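Local coordinates for protein aminotransferase (Paracoccus denitrificans, PDB 4GRX) that probably transfers amino groups from omega-amine donors to carbonyl acceptors using pyridoxal phosphate bound as a lysine Schiff base, as a class III aminotransferase, at residues Asn160-Val165 with Ser171-Pro176; Glu131-Met136 with Ile266-Ile271; Leu191-Pro194 with Arg198-Glu201; Ala64-Trp69 with Phe274-Asn279; Ile244-Gly249 with Leu284-Met289. All coordinates share one frame; numbering follows the deposited sequence.

Contacts 1, 2 and 4 gather near the bound delta-amino valeric acid: the Tyr162 side chain lies about 4 Å from it, that of Trp69 about 5 Å and that of Asp268 about 10 Å. Contacts 1 and 2 are joined directly, with His163 ND1 2.8 Å from Asp268 OD2 and Asn133 ND2 2.8 Å from His163 O, while Ile271 of contact 2 packs on Trp69 of contact 4. Contact 3 lies farther out, its Cys193 side chain about 14 Å from the ligand, and meets contact 5 through Pro194 O and Ala247 N at 3.1 Å. Contacts 4 and 5 meet at Asn279 and Thr285. Asn160 of contact 1 packs on Cys193 and Tyr199 of contact 3.

Contact 1 (Asn160-Val165 with Ser171-Pro176); sequences NAYHGV and SMTGKP
His163 N donates to Thr173 OG1 at 2.9 Å, and with 168° at the hydrogen this is the straightest of the three bonds joining Asn160-Val165 to Ser171-Pro176. The other two link the backbones: Asn160 N gives its proton to Gly174 O at 2.8 Å, and Gly174 N gives one to Ala161 O at 2.9 Å. A loop and the chain just leaving helix 167-172 are thereby held together without forming a strand pair. Thr173 carries the largest share of the contact. Its OG1 stands beside its own backbone N (chi1 -71°), where it can reach His163 while also bonding to Ser169 O, one turn back in helix 167-172. The same torsion sends CG2 the other way, alongside the Tyr162 side chain, 3.8 Å from Tyr162 CD1. OG1 itself lies over one face of the tyrosine ring, displaced toward the rim. Next to this, the imidazole of His163 presents its edge to the backbone, CD2 lying 3.6 Å from Met172 O with the oxygen in the ring plane, and Met172 SD approaches the same ring obliquely. His163 ND1 turns to Asp268, and Lys175 NZ to Ala240 O. Val165 O accepts from Lys138 NZ of the second subunit, which places the loop close to the dimer interface. The arrangement belongs to the active site: Tyr162 lines the delta-amino valeric acid pocket, and the Tyr162-His163-Gly164 sequence is consistent with the loop that, in related class III aminotransferases, sets an aromatic ring against the pyridoxal phosphate.

Contact 2 (Glu131-Met136 with Ile266-Ile271); sequences EANDTM and ISDEVI
Asn133 of helix 129-146 and Asp268 of strand 265-268 are brought together by their first torsions: the asparagine turns CG beside its backbone N, whereas the aspartate carries CG on the far side from its own N (chi1 -168°). Asn133 ND2 then donates to Asp268 OD2 at 3.1 Å, with 154° at the hydrogen. The two side chains cross at about a right angle; their flat groups lie 69° apart, and the amide nitrogen meets OD2 from above the carboxylate plane. The other carboxylate oxygen, OD1, accepts from Val270 N at 3.1 Å in an Asx turn, which fixes the rotation of the group. Further along, Met136 and Ile266 reach toward each other tip to tip, Met136 CE lying 3.7 Å from Ile266 CD1, with Phe233 packed against both. His163 completes the polar cluster, its ND1 bonding to Asp268 OD2 and its O accepting from Asn133 ND2. Asp268 sits where fold type I pyridoxal phosphate enzymes keep the aspartate that faces the cofactor's pyridine nitrogen. An alanine here removes the carboxylate, and would probably leave His163 ND1 and Val270 N without their mate and the Asn133 amide held by His163 O alone of these two partners. Asn133 and His163 would then form a second shell that probably positions the carboxylate facing the cofactor.

Contact 3 (Leu191-Pro194 with Arg198-Glu201); sequences LTCP and RYGE
Cys193 and Tyr199 meet obliquely, the cysteine approaching the CD1-CE1 side of the phenol with its CB and its carbonyl. Cys193 CB lies 3.8 Å from Tyr199 CE1, and Cys193 O lies 3.5 Å from Tyr199 CD1, so the backbone carbonyl comes somewhat closer than the side chain. The sulfur is carried past that side: with SG opposite the backbone N (chi1 170°), it stands 5.5 Å from the centroid of the Tyr199 ring and 69° off the ring normal. This is a cysteine sulfur-aromatic contact of slanting geometry. Thr192 adds its methyl at the root of the ring, Thr192 CG2 being 4.2 Å from Tyr199 CB. One face of the phenol is covered from within its own segment by Arg198 CG, which sits over the ring centre. The contact spans the short connection between strand 188-191, an outermost strand, within this chain, of the seven-stranded sheet, and the brief helix 196-199, whose helical geometry is left at Gly200. Through Tyr199 the end of that helix packs back on the chain emerging from the strand. The hydroxyl tip of Tyr199 reaches Asn160 ND2 in a weak hydrogen bond. An alanine here would probably open a gap beside Cys193 CB and leave Asn160 ND2 without its weak hydroxyl partner. Helix 206-224 bonds to both segments, Glu216 to Thr192 N and Arg212 to Tyr199 O, while Cys193 packs against Met238 and Ile244.

Contact 4 (Ala64-Trp69 with Phe274-Asn279); sequences ANSGLW and FGRTGN
Arg276 NH2 donates twice across the contact, to Ser66 OG at 2.9 Å and to Trp69 O at 3.0 Å. Both bonds are bent (131° and 141° at the hydrogens), both acceptors are tilted from the guanidinium plane, and NH2 stands above the carbonyl plane of Trp69, off any lone pair. A water lies at the edge of the group, in its plane, and accepts from Arg276 NE at 2.6 Å; it is also 2.9 Å from Trp69 O. On the remaining side, NH1 bonds to Phe389 O and Pro437 O, so every guanidinium nitrogen has an acceptor although the group is buried. The arginine springs from a type I beta turn, Gly275 to Gly278, closed by Gly278 N bonding to Gly275 O at 2.9 Å. From there it reaches the loop after strand 60-63, whose Trp69 side chain is about 5 Å from the bound delta-amino valeric acid. A bend at chi3 (-81°) turns the guanidinium toward Ser66. Ser66 OG, besides accepting from the arginine, bonds to Cys436 O. The indole of Trp69 meets the aliphatic stem at its edge, with Trp69 CE3 4.2 Å from Arg276 CD; Met390 of strand 390-395 packs on both residues.

Contact 5 (Ile244-Gly249 with Leu284-Met289); sequences IPPAKG and LTYDFM
Tyr286 reaches out to Pro245 and Pro246, and its CB already points toward them. CG stands beside the backbone N (chi1 -70°), which lays one face of the phenol against Pro246. Along the ring the partner shifts from one pyrrolidine carbon to the next: CD1 meets Pro246 CG, and CE1 lies 3.7 Å from both CG and CD of Pro246. Farther on, Tyr286 CZ is 3.6 Å from Pro246 CD. At the tip, Tyr286 OH passes on to the first proline, 3.6 Å from Pro245 CB. Pro246 CG thus lies over the ring face, 3.8 Å from its centroid and 19° off the normal, in a CH-pi contact. Thr285 CG2 lies over the opposite face, toward the rim. Tyr286 is the first residue past helix 282-285, which closes in a Schellman motif: Phe288 N bonds to Cys283 O, and Asp287, the C-prime residue with positive phi, bonds through its N to Leu284 O. Tyr286 leans on Ile387 and Pro245 on Arg385, both of strand 381-387. Gln252 NE2 of helix 250-260, which follows Gly249 at its N-cap position, donates to Tyr286 O; Phe251 of that helix stacks on Phe288, which rests on strand 265-268.

Contact 1 (Asn160-Val165 with Ser171-Pro176)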
# COMPACT_ATOMS: atom_id res chain seq x y z
N ASN A 160 8.19 -15.21 -14.65
CA ASN A 160 8.32 -15.68 -13.27
C ASN A 160 8.67 -14.59 -12.25
O ASN A 160 8.77 -14.88 -11.06
CB ASN A 160 9.30 -16.86 -13.15
CG ASN A 160 8.83 -18.10 -13.90
OD1 ASN A 160 7.64 -18.42 -13.94
ND2 ASN A 160 9.78 -18.83 -14.48
N ALA A 161 8.88 -13.35 -12.68
CA ALA A 161 9.15 -12.28 -11.71
C ALA A 161 7.93 -12.04 -10.82
O ALA A 161 6.78 -12.27 -11.23
CB ALA A 161 9.54 -10.99 -12.41
N TYR A 162 8.17 -11.59 -9.60
CA TYR A 162 7.06 -11.14 -8.80
C TYR A 162 7.40 -9.79 -8.19
O TYR A 162 8.34 -9.67 -7.41
CB TYR A 162 6.69 -12.17 -7.72
CG TYR A 162 5.46 -11.79 -6.92
CD1 TYR A 162 4.20 -12.32 -7.24
CD2 TYR A 162 5.54 -10.90 -5.85
CE1 TYR A 162 3.07 -11.97 -6.52
CE2 TYR A 162 4.42 -10.55 -5.12
CZ TYR A 162 3.19 -11.09 -5.46
OH TYR A 162 2.11 -10.73 -4.73
N HIS A 163 6.64 -8.77 -8.57
CA HIS A 163 6.90 -7.43 -8.08
C HIS A 163 5.72 -6.79 -7.40
O HIS A 163 5.83 -5.68 -6.87
CB HIS A 163 7.45 -6.55 -9.20
CG HIS A 163 8.73 -7.06 -9.82
ND1 HIS A 163 9.94 -6.86 -9.26
CD2 HIS A 163 8.95 -7.77 -11.01
CE1 HIS A 163 10.90 -7.43 -10.05
NE2 HIS A 163 10.28 -7.98 -11.12
N GLY A 164 4.57 -7.48 -7.38
CA GLY A 164 3.46 -7.06 -6.54
C GLY A 164 2.08 -7.18 -7.15
O GLY A 164 1.90 -7.82 -8.19
N VAL A 165 1.09 -6.58 -6.50
CA VAL A 165 -0.30 -6.77 -6.87
C VAL A 165 -1.10 -5.53 -7.27
O VAL A 165 -2.27 -5.69 -7.61
CB VAL A 165 -1.11 -7.58 -5.82
CG1 VAL A 165 -0.52 -8.98 -5.61
CG2 VAL A 165 -1.25 -6.82 -4.50
N SER A 171 1.42 -5.98 -13.52
CA SER A 171 1.84 -6.00 -14.92
C SER A 171 3.32 -6.31 -14.97
O SER A 171 3.83 -6.87 -15.96
CB SER A 171 1.58 -4.65 -15.58
OG SER A 171 0.20 -4.35 -15.61
N MET A 172 4.01 -5.98 -13.88
CA MET A 172 5.42 -6.28 -13.73
C MET A 172 5.68 -7.79 -13.45
O MET A 172 6.72 -8.35 -13.81
CB MET A 172 5.97 -5.39 -12.64
CG MET A 172 6.05 -3.92 -13.03
SD MET A 172 7.11 -3.06 -11.86
CE MET A 172 5.85 -2.20 -10.94
N THR A 173 4.69 -8.42 -12.84
CA THR A 173 4.76 -9.79 -12.39
C THR A 173 4.52 -10.75 -13.56
O THR A 173 3.53 -10.65 -14.26
CB THR A 173 3.75 -9.99 -11.24
OG1 THR A 173 4.23 -9.28 -10.08
CG2 THR A 173 3.50 -11.46 -10.92
N GLY A 174 5.44 -11.67 -13.78
CA GLY A 174 5.32 -12.53 -14.95
C GLY A 174 4.71 -13.88 -14.62
O GLY A 174 5.44 -14.85 -14.49
N LYS A 175 3.38 -13.93 -14.52
CA LYS A 175 2.64 -15.12 -14.08
C LYS A 175 1.32 -15.29 -14.87
O LYS A 175 0.60 -14.30 -15.08
CB LYS A 175 2.27 -14.99 -12.60
CG LYS A 175 3.42 -14.98 -11.62
CD LYS A 175 3.49 -16.30 -10.89
CE LYS A 175 4.84 -16.44 -10.22
NZ LYS A 175 4.83 -17.54 -9.19
N PRO A 176 0.95 -16.54 -15.24
CA PRO A 176 -0.28 -16.69 -16.02
C PRO A 176 -1.52 -16.07 -15.37
O PRO A 176 -2.40 -15.61 -16.08
CB PRO A 176 -0.45 -18.21 -16.13
CG PRO A 176 0.91 -18.77 -15.90
CD PRO A 176 1.54 -17.86 -14.90

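Contact 2 (Glu131-Met136 with Ile266-Ile271)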
# COMPACT_ATOMS: atom_id res chain seq x y z
N GLU A 131 3.37 -1.11 -3.56
CA GLU A 131 3.37 0.35 -3.62
C GLU A 131 4.74 0.91 -4.02
O GLU A 131 4.81 1.80 -4.84
CB GLU A 131 2.97 0.94 -2.28
CG GLU A 131 1.48 0.97 -2.00
CD GLU A 131 1.11 1.53 -0.62
OE1 GLU A 131 1.82 1.30 0.37
OE2 GLU A 131 0.06 2.19 -0.51
N ALA A 132 5.82 0.37 -3.43
CA ALA A 132 7.17 0.80 -3.74
C ALA A 132 7.55 0.60 -5.23
O ALA A 132 8.12 1.49 -5.86
CB ALA A 132 8.17 0.11 -2.84
N ASN A 133 7.22 -0.56 -5.79
CA ASN A 133 7.47 -0.78 -7.22
C ASN A 133 6.61 0.13 -8.09
O ASN A 133 7.11 0.73 -9.06
CB ASN A 133 7.28 -2.26 -7.60
CG ASN A 133 8.47 -3.11 -7.19
OD1 ASN A 133 9.64 -2.73 -7.40
ND2 ASN A 133 8.19 -4.27 -6.59
N ASP A 134 5.33 0.23 -7.74
CA ASP A 134 4.42 1.18 -8.35
C ASP A 134 4.97 2.64 -8.32
O ASP A 134 5.01 3.31 -9.37
CB ASP A 134 3.07 1.08 -7.66
CG ASP A 134 1.97 1.62 -8.51
OD1 ASP A 134 2.01 2.83 -8.84
OD2 ASP A 134 1.06 0.84 -8.89
N THR A 135 5.38 3.09 -7.13
CA THR A 135 6.04 4.39 -6.96
C THR A 135 7.27 4.52 -7.86
O THR A 135 7.46 5.57 -8.49
CB THR A 135 6.45 4.61 -5.48
OG1 THR A 135 5.28 4.83 -4.68
CG2 THR A 135 7.40 5.80 -5.33
N MET A 136 8.08 3.45 -7.93
CA MET A 136 9.32 3.46 -8.72
C MET A 136 9.06 3.70 -10.20
O MET A 136 9.80 4.44 -10.85
CB MET A 136 10.14 2.19 -8.55
CG MET A 136 11.53 2.26 -9.18
SD MET A 136 12.57 3.49 -8.35
CE MET A 136 13.05 4.55 -9.73
N ILE A 266 16.82 -1.39 -11.65
CA ILE A 266 16.26 -1.37 -10.32
C ILE A 266 16.34 -2.76 -9.73
O ILE A 266 15.91 -3.74 -10.36
CB ILE A 266 14.79 -0.94 -10.35
CG1 ILE A 266 14.58 0.27 -11.29
CG2 ILE A 266 14.24 -0.75 -8.94
CD1 ILE A 266 15.07 1.58 -10.74
N SER A 267 16.91 -2.85 -8.53
CA SER A 267 16.99 -4.13 -7.84
C SER A 267 15.87 -4.30 -6.82
O SER A 267 15.81 -3.59 -5.81
CB SER A 267 18.36 -4.32 -7.18
OG SER A 267 18.44 -5.61 -6.60
N ASP A 268 14.99 -5.24 -7.08
CA ASP A 268 13.92 -5.55 -6.14
C ASP A 268 14.46 -6.45 -5.02
O ASP A 268 14.57 -7.66 -5.17
CB ASP A 268 12.73 -6.18 -6.87
CG ASP A 268 11.49 -6.26 -5.99
OD1 ASP A 268 11.63 -6.12 -4.74
OD2 ASP A 268 10.38 -6.48 -6.54
N GLU A 269 14.80 -5.82 -3.90
CA GLU A 269 15.39 -6.47 -2.75
C GLU A 269 14.33 -6.70 -1.66
O GLU A 269 14.64 -6.74 -0.47
CB GLU A 269 16.51 -5.60 -2.18
CG GLU A 269 17.68 -5.36 -3.14
CD GLU A 269 18.62 -6.55 -3.23
OE1 GLU A 269 18.41 -7.55 -2.50
OE2 GLU A 269 19.58 -6.51 -4.02
N VAL A 270 13.08 -6.83 -2.06
CA VAL A 270 12.01 -7.02 -1.08
C VAL A 270 12.16 -8.32 -0.27
O VAL A 270 11.74 -8.38 0.89
CB VAL A 270 10.60 -6.88 -1.72
CG1 VAL A 270 9.54 -7.54 -0.86
CG2 VAL A 270 10.25 -5.41 -1.90
N ILE A 271 12.76 -9.35 -0.88
CA ILE A 271 13.02 -10.62 -0.19
C ILE A 271 14.51 -10.81 0.09
O ILE A 271 14.90 -11.46 1.08
CB ILE A 271 12.50 -11.82 -1.00
CG1 ILE A 271 10.98 -11.91 -0.86
CG2 ILE A 271 13.16 -13.11 -0.53
CD1 ILE A 271 10.37 -12.96 -1.74

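Contact 3 (Leu191-Pro194 with Arg198-Glu201)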
# COMPACT_ATOMS: atom_id res chain seq x y z
N LEU A 191 10.77 -10.74 -20.33
CA LEU A 191 11.87 -11.42 -21.01
C LEU A 191 12.07 -12.78 -20.38
O LEU A 191 11.49 -13.06 -19.33
CB LEU A 191 13.17 -10.66 -20.81
CG LEU A 191 13.26 -9.16 -21.02
CD1 LEU A 191 14.39 -8.65 -20.16
CD2 LEU A 191 13.53 -8.88 -22.49
N THR A 192 12.90 -13.62 -20.99
CA THR A 192 13.07 -14.99 -20.48
C THR A 192 13.65 -15.01 -19.07
O THR A 192 14.57 -14.24 -18.73
CB THR A 192 13.99 -15.82 -21.40
OG1 THR A 192 13.64 -15.59 -22.75
CG2 THR A 192 13.87 -17.27 -21.11
N CYS A 193 13.10 -15.89 -18.26
CA CYS A 193 13.55 -16.09 -16.90
C CYS A 193 14.91 -16.83 -16.91
O CYS A 193 15.02 -17.87 -17.55
CB CYS A 193 12.50 -16.91 -16.16
SG CYS A 193 13.07 -17.48 -14.55
N PRO A 194 15.94 -16.29 -16.21
CA PRO A 194 17.27 -16.90 -16.23
C PRO A 194 17.38 -18.19 -15.38
O PRO A 194 18.31 -18.34 -14.59
CB PRO A 194 18.19 -15.79 -15.69
CG PRO A 194 17.30 -14.93 -14.86
CD PRO A 194 15.91 -15.02 -15.45
N ARG A 198 15.24 -24.94 -16.36
CA ARG A 198 13.97 -24.96 -17.07
C ARG A 198 14.10 -24.52 -18.53
O ARG A 198 13.56 -25.18 -19.42
CB ARG A 198 12.91 -24.11 -16.35
CG ARG A 198 11.58 -24.02 -17.08
CD ARG A 198 10.37 -23.90 -16.14
NE ARG A 198 9.94 -25.22 -15.67
CZ ARG A 198 9.81 -25.58 -14.39
NH1 ARG A 198 10.04 -24.69 -13.40
NH2 ARG A 198 9.44 -26.82 -14.10
N TYR A 199 14.84 -23.45 -18.79
CA TYR A 199 14.76 -22.79 -20.09
C TYR A 199 15.98 -22.99 -20.99
O TYR A 199 15.98 -22.55 -22.15
CB TYR A 199 14.36 -21.31 -19.93
CG TYR A 199 13.00 -21.09 -19.25
CD1 TYR A 199 12.92 -20.65 -17.91
CD2 TYR A 199 11.80 -21.32 -19.93
CE1 TYR A 199 11.69 -20.45 -17.28
CE2 TYR A 199 10.56 -21.13 -19.32
CZ TYR A 199 10.51 -20.69 -18.00
OH TYR A 199 9.28 -20.49 -17.39
N GLY A 200 17.02 -23.65 -20.47
CA GLY A 200 18.22 -23.96 -21.25
C GLY A 200 17.88 -24.95 -22.35
O GLY A 200 17.06 -25.83 -22.15
N GLU A 201 18.51 -24.80 -23.51
CA GLU A 201 18.21 -25.66 -24.67
C GLU A 201 19.04 -26.94 -24.78
O GLU A 201 20.09 -27.09 -24.14
CB GLU A 201 18.27 -24.86 -25.96
CG GLU A 201 16.96 -24.17 -26.28
CD GLU A 201 17.12 -23.02 -27.26
OE1 GLU A 201 18.09 -23.05 -28.06
OE2 GLU A 201 16.28 -22.10 -27.23

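Contact 4 (Ala64-Trp69 with Phe274-Asn279)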
# COMPACT_ATOMS: atom_id res chain seq x y z
N ALA A 64 7.87 -22.79 8.26
CA ALA A 64 9.11 -22.75 7.47
C ALA A 64 9.00 -21.76 6.31
O ALA A 64 9.83 -21.78 5.40
CB ALA A 64 9.45 -24.13 6.95
N ASN A 65 8.00 -20.90 6.35
CA ASN A 65 7.80 -19.89 5.31
C ASN A 65 7.96 -18.50 5.89
O ASN A 65 7.63 -17.50 5.25
CB ASN A 65 6.41 -20.05 4.70
CG ASN A 65 6.35 -19.60 3.26
OD1 ASN A 65 5.73 -18.58 2.94
ND2 ASN A 65 6.98 -20.36 2.38
N SER A 66 8.48 -18.44 7.12
CA SER A 66 8.69 -17.19 7.84
C SER A 66 7.42 -16.39 7.88
O SER A 66 7.47 -15.17 7.76
CB SER A 66 9.78 -16.35 7.19
OG SER A 66 11.07 -16.78 7.55
N GLY A 67 6.30 -17.08 8.04
CA GLY A 67 5.00 -16.51 7.72
C GLY A 67 5.00 -16.25 6.23
O GLY A 67 4.65 -17.11 5.43
N LEU A 68 5.46 -15.06 5.85
CA LEU A 68 5.50 -14.69 4.45
C LEU A 68 6.83 -14.09 4.05
O LEU A 68 6.89 -12.95 3.62
CB LEU A 68 4.36 -13.73 4.18
CG LEU A 68 3.75 -13.70 2.79
CD1 LEU A 68 3.74 -15.07 2.15
CD2 LEU A 68 2.36 -13.11 2.92
N TRP A 69 7.90 -14.88 4.17
CA TRP A 69 9.31 -14.44 3.96
C TRP A 69 9.83 -13.47 4.99
O TRP A 69 11.03 -13.36 5.17
CB TRP A 69 9.55 -13.82 2.58
CG TRP A 69 8.99 -14.58 1.41
CD1 TRP A 69 7.70 -14.52 0.90
CD2 TRP A 69 9.71 -15.51 0.52
NE1 TRP A 69 7.57 -15.33 -0.20
CE2 TRP A 69 8.73 -15.96 -0.48
CE3 TRP A 69 11.00 -15.99 0.46
CZ2 TRP A 69 9.06 -16.86 -1.48
CZ3 TRP A 69 11.32 -16.90 -0.56
CH2 TRP A 69 10.38 -17.32 -1.50
N PHE A 274 18.62 -7.57 3.46
CA PHE A 274 18.99 -7.98 4.82
C PHE A 274 18.98 -9.48 5.05
O PHE A 274 18.24 -9.95 5.92
CB PHE A 274 18.07 -7.33 5.85
CG PHE A 274 17.94 -5.86 5.68
CD1 PHE A 274 16.81 -5.32 5.11
CD2 PHE A 274 18.98 -5.02 6.08
CE1 PHE A 274 16.71 -3.94 4.95
CE2 PHE A 274 18.88 -3.64 5.91
CZ PHE A 274 17.74 -3.11 5.34
N GLY A 275 19.77 -10.23 4.27
CA GLY A 275 20.29 -11.52 4.73
C GLY A 275 19.97 -12.86 4.11
O GLY A 275 20.83 -13.74 4.06
N ARG A 276 18.74 -13.05 3.64
CA ARG A 276 18.32 -14.37 3.21
C ARG A 276 19.28 -15.02 2.19
O ARG A 276 19.39 -16.26 2.13
CB ARG A 276 16.86 -14.34 2.71
CG ARG A 276 16.16 -15.68 2.75
CD ARG A 276 14.65 -15.57 2.53
NE ARG A 276 13.93 -15.19 3.75
CZ ARG A 276 13.70 -15.99 4.80
NH1 ARG A 276 14.15 -17.24 4.82
NH2 ARG A 276 13.03 -15.53 5.85
N THR A 277 19.98 -14.19 1.42
CA THR A 277 20.84 -14.64 0.33
C THR A 277 22.23 -15.02 0.79
O THR A 277 22.96 -15.69 0.04
CB THR A 277 21.02 -13.52 -0.71
OG1 THR A 277 21.18 -12.25 -0.04
CG2 THR A 277 19.80 -13.51 -1.64
N GLY A 278 22.60 -14.58 1.99
CA GLY A 278 23.96 -14.75 2.51
C GLY A 278 24.64 -13.41 2.69
O GLY A 278 25.81 -13.36 3.09
N ASN A 279 23.91 -12.33 2.43
CA ASN A 279 24.44 -10.96 2.50
C ASN A 279 23.39 -9.94 2.77
O ASN A 279 22.21 -10.27 2.80
CB ASN A 279 25.12 -10.59 1.19
CG ASN A 279 26.51 -11.14 1.11
OD1 ASN A 279 26.76 -12.10 0.38
ND2 ASN A 279 27.42 -10.58 1.91
O HOH W 1 13.24 -12.72 3.36

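Contact 5 (Ile244-Gly249 with Leu284-Met289)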
# COMPACT_ATOMS: atom_id res chain seq x y z
N ILE A 244 14.37 -18.85 -7.61
CA ILE A 244 15.15 -19.09 -8.81
C ILE A 244 16.40 -18.22 -8.79
O ILE A 244 16.32 -17.02 -9.07
CB ILE A 244 14.34 -18.81 -10.10
CG1 ILE A 244 13.07 -19.69 -10.14
CG2 ILE A 244 15.20 -19.03 -11.34
CD1 ILE A 244 12.02 -19.23 -11.14
N PRO A 245 17.56 -18.82 -8.43
CA PRO A 245 18.86 -18.13 -8.50
C PRO A 245 19.21 -17.90 -9.95
O PRO A 245 18.97 -18.78 -10.77
CB PRO A 245 19.84 -19.13 -7.89
CG PRO A 245 19.00 -20.03 -7.06
CD PRO A 245 17.71 -20.16 -7.81
N PRO A 246 19.80 -16.75 -10.28
CA PRO A 246 20.11 -16.48 -11.68
C PRO A 246 21.22 -17.39 -12.19
O PRO A 246 22.08 -17.81 -11.41
CB PRO A 246 20.60 -15.04 -11.67
CG PRO A 246 21.13 -14.84 -10.29
CD PRO A 246 20.32 -15.71 -9.38
N ALA A 247 21.19 -17.70 -13.48
CA ALA A 247 22.30 -18.39 -14.14
C ALA A 247 23.59 -17.60 -13.95
O ALA A 247 23.56 -16.37 -13.90
CB ALA A 247 21.99 -18.55 -15.62
N LYS A 248 24.72 -18.30 -13.84
CA LYS A 248 26.02 -17.67 -13.54
C LYS A 248 26.42 -16.61 -14.55
O LYS A 248 26.49 -16.89 -15.74
CB LYS A 248 27.13 -18.72 -13.44
CG LYS A 248 28.51 -18.07 -13.26
CD LYS A 248 29.65 -19.06 -13.03
CE LYS A 248 29.41 -19.92 -11.78
NZ LYS A 248 29.10 -19.11 -10.56
N GLY A 249 26.68 -15.39 -14.06
CA GLY A 249 27.14 -14.29 -14.91
C GLY A 249 26.02 -13.52 -15.59
O GLY A 249 26.27 -12.65 -16.44
N LEU A 284 24.74 -7.55 -3.57
CA LEU A 284 26.05 -7.89 -3.03
C LEU A 284 26.40 -9.33 -3.39
O LEU A 284 27.47 -9.57 -3.93
CB LEU A 284 26.12 -7.66 -1.51
CG LEU A 284 26.01 -6.20 -1.03
CD1 LEU A 284 25.92 -6.10 0.49
CD2 LEU A 284 27.12 -5.31 -1.57
N THR A 285 25.48 -10.27 -3.14
CA THR A 285 25.73 -11.70 -3.35
C THR A 285 26.08 -12.03 -4.79
O THR A 285 26.94 -12.87 -5.05
CB THR A 285 24.53 -12.57 -2.89
OG1 THR A 285 24.29 -12.35 -1.49
CG2 THR A 285 24.79 -14.07 -3.12
N TYR A 286 25.42 -11.36 -5.73
CA TYR A 286 25.62 -11.58 -7.14
C TYR A 286 26.45 -10.49 -7.79
O TYR A 286 26.58 -10.45 -9.01
CB TYR A 286 24.26 -11.78 -7.84
CG TYR A 286 23.65 -13.10 -7.44
CD1 TYR A 286 24.08 -14.30 -8.03
CD2 TYR A 286 22.69 -13.17 -6.44
CE1 TYR A 286 23.56 -15.52 -7.65
CE2 TYR A 286 22.16 -14.39 -6.05
CZ TYR A 286 22.60 -15.56 -6.65
OH TYR A 286 22.08 -16.77 -6.26
N ASP A 287 27.02 -9.61 -6.96
CA ASP A 287 28.09 -8.68 -7.36
C ASP A 287 27.73 -7.74 -8.53
O ASP A 287 28.43 -7.72 -9.55
CB ASP A 287 29.38 -9.47 -7.67
CG ASP A 287 30.65 -8.64 -7.48
OD1 ASP A 287 30.84 -8.06 -6.38
OD2 ASP A 287 31.49 -8.60 -8.41
N PHE A 288 26.64 -6.98 -8.40
CA PHE A 288 26.32 -5.90 -9.35
C PHE A 288 25.86 -4.66 -8.60
O PHE A 288 25.39 -4.77 -7.47
CB PHE A 288 25.27 -6.34 -10.40
CG PHE A 288 23.88 -6.56 -9.84
CD1 PHE A 288 23.47 -7.82 -9.44
CD2 PHE A 288 22.99 -5.50 -9.71
CE1 PHE A 288 22.20 -8.03 -8.94
CE2 PHE A 288 21.73 -5.70 -9.20
CZ PHE A 288 21.33 -6.97 -8.82
N MET A 289 26.02 -3.49 -9.24
CA MET A 289 25.57 -2.20 -8.70
C MET A 289 24.28 -1.72 -9.39
O MET A 289 24.29 -1.41 -10.58
CB MET A 289 26.67 -1.14 -8.84
CG MET A 289 26.38 0.17 -8.10
SD MET A 289 26.20 -0.01 -6.30
CE MET A 289 27.91 -0.09 -5.76